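Long-range contact in adenine phosphoribosyltransferase (Leishmania donovani, PDB 1QB7), which probably catalyses the conversion of adenine and 5-phospho-alpha-D-ribose 1-diphosphate to AMP and diphosphate, a purine-salvage step: residues Met68-Thr73 / Gly138-Leu143. Sequence-based numbering, arbitrary orientation. Where two conformers were deposited one is given.
Sequences MSPAPT and GSRVVL
The guanidinium of R140 lies between P70 and T73: CG2 of T73 stands 3.5 Å above one face and CB of P70 3.6 Å above the opposite face, both offset toward the rim. The carbonyl of A71 meets the NE/NH2 edge, near the plane. In the type I phosphoribosyltransferase fold, the loop after helix 51-67 here leads into strand 74-78, which pairs in parallel with strand 140-145.

R140 NE and NH2 grip A71 O side-on, at 2.9 Å from NE and 3.0 Å from NH2. The oxygen is close to the guanidinium plane, whereas the carbonyl is used unevenly: NH2 lies in its plane and NE 36° above. Such a two-pronged bond should hold the group against rotation. The arginine chain bends at chi3 (-63°), bringing NE and NH2 to A71 O with P70 and T73 on opposite faces; P70, which follows a cis peptide bond, presents its ring there.

At the strand, T73 N donates to R140 O (2.8 Å), and R140 N donates to T73 OG1. With OG1 set between the backbone N and carbonyl carbon (chi1 62°), the hydroxyl faces the start of the strand while CG2 turns to the guanidinium. One threonine thus serves both backbone and side chain of R140. Backbone bonds from V142 to H74 and L76 continue the pairing into the sheet. On the buried side, Y65 touches both P72 and V142, whose own apolar contact is made by P72 CB and V142 CG2, 3.6 Å apart.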
loop_
_atom_site.group_PDB
_atom_site.type_symbol
_atom_site.label_atom_id
_atom_site.label_comp_id
_atom_site.label_asym_id
_atom_site.label_seq_id
_atom_site.Cartn_x
_atom_site.Cartn_y
_atom_site.Cartn_z
ATOM N N MET A 68 4.229 -15.180 -19.330
ATOM C CA MET A 68 2.915 -14.994 -19.935
ATOM C C MET A 68 2.928 -14.347 -21.319
ATOM O O MET A 68 3.728 -13.447 -21.596
ATOM C CB MET A 68 2.026 -14.192 -18.986
ATOM C CG MET A 68 0.551 -14.263 -19.294
ATOM S SD MET A 68 -0.425 -13.556 -17.964
ATOM C CE MET A 68 -0.403 -14.858 -16.755
ATOM N N SER A 69 2.018 -14.803 -22.178
ATOM C CA SER A 69 1.900 -14.279 -23.533
ATOM C C SER A 69 0.439 -14.262 -24.007
ATOM O O SER A 69 -0.245 -15.289 -23.972
ATOM C CB SER A 69 2.760 -15.102 -24.496
ATOM O OG SER A 69 2.793 -14.500 -25.779
ATOM N N PRO A 70 -0.082 -13.072 -24.372
ATOM C CA PRO A 70 0.631 -11.788 -24.350
ATOM C C PRO A 70 0.838 -11.294 -22.915
ATOM O O PRO A 70 0.014 -11.553 -22.029
ATOM C CB PRO A 70 -0.295 -10.869 -25.151
ATOM C CG PRO A 70 -1.659 -11.413 -24.839
ATOM C CD PRO A 70 -1.441 -12.909 -24.923
ATOM N N ALA A 71 1.961 -10.618 -22.691
ATOM C CA ALA A 71 2.318 -10.102 -21.374
ATOM C C ALA A 71 1.421 -8.967 -20.864
ATOM O O ALA A 71 0.866 -8.189 -21.648
ATOM C CB ALA A 71 3.772 -9.658 -21.379
ATOM N N PRO A 72 1.244 -8.883 -19.534
ATOM C CA PRO A 72 0.414 -7.836 -18.925
ATOM C C PRO A 72 1.059 -6.467 -19.171
ATOM O O PRO A 72 2.280 -6.360 -19.281
ATOM C CB PRO A 72 0.451 -8.193 -17.438
ATOM C CG PRO A 72 0.684 -9.674 -17.442
ATOM C CD PRO A 72 1.717 -9.836 -18.515
ATOM N N THR A 73 0.234 -5.434 -19.272
ATOM C CA THR A 73 0.724 -4.082 -19.504
ATOM C C THR A 73 0.633 -3.238 -18.240
ATOM O O THR A 73 1.334 -2.236 -18.106
ATOM C CB THR A 73 -0.079 -3.374 -20.625
ATOM O OG1 THR A 73 -1.450 -3.245 -20.236
ATOM C CG2 THR A 73 -0.011 -4.166 -21.919
ATOM N N GLY A 138 -6.676 -1.431 -25.144
ATOM C CA GLY A 138 -5.654 -2.410 -25.446
ATOM C C GLY A 138 -4.838 -2.892 -24.260
ATOM O O GLY A 138 -4.104 -3.872 -24.389
ATOM N N SER A 139 -4.954 -2.219 -23.114
ATOM C CA SER A 139 -4.212 -2.615 -21.913
ATOM C C SER A 139 -4.676 -3.970 -21.394
ATOM O O SER A 139 -5.850 -4.321 -21.498
ATOM C CB SER A 139 -4.386 -1.589 -20.793
ATOM O OG SER A 139 -3.934 -0.301 -21.171
ATOM N N ARG A 140 -3.731 -4.739 -20.870
ATOM C CA ARG A 140 -4.011 -6.050 -20.301
ATOM C C ARG A 140 -3.604 -5.899 -18.841
ATOM O O ARG A 140 -2.420 -5.861 -18.503
ATOM C CB ARG A 140 -3.213 -7.121 -21.041
ATOM C CG ARG A 140 -3.641 -7.261 -22.505
ATOM C CD ARG A 140 -2.807 -8.283 -23.269
ATOM N NE ARG A 140 -1.398 -7.895 -23.358
ATOM C CZ ARG A 140 -0.898 -7.034 -24.245
ATOM N NH1 ARG A 140 -1.688 -6.453 -25.141
ATOM N NH2 ARG A 140 0.401 -6.756 -24.239
ATOM N N VAL A 141 -4.618 -5.797 -17.990
ATOM C CA VAL A 141 -4.446 -5.539 -16.570
ATOM C C VAL A 141 -4.555 -6.702 -15.604
ATOM O O VAL A 141 -5.515 -7.470 -15.639
ATOM C CB VAL A 141 -5.479 -4.474 -16.115
ATOM C CG1 VAL A 141 -5.162 -3.968 -14.716
ATOM C CG2 VAL A 141 -5.541 -3.331 -17.123
ATOM N N VAL A 142 -3.574 -6.794 -14.714
ATOM C CA VAL A 142 -3.569 -7.806 -13.671
ATOM C C VAL A 142 -4.080 -7.110 -12.409
ATOM O O VAL A 142 -3.545 -6.072 -11.997
ATOM C CB VAL A 142 -2.155 -8.354 -13.404
ATOM C CG1 VAL A 142 -2.156 -9.265 -12.176
ATOM C CG2 VAL A 142 -1.657 -9.117 -14.623
ATOM N N LEU A 143 -5.176 -7.632 -11.861
ATOM C CA LEU A 143 -5.786 -7.106 -10.637
ATOM C C LEU A 143 -5.205 -7.832 -9.421
ATOM O O LEU A 143 -5.091 -9.053 -9.429
ATOM C CB LEU A 143 -7.305 -7.279 -10.691
ATOM C CG LEU A 143 -8.121 -6.331 -11.565
ATOM C CD1 LEU A 143 -7.693 -6.397 -13.016
ATOM C CD2 LEU A 143 -9.585 -6.687 -11.415
#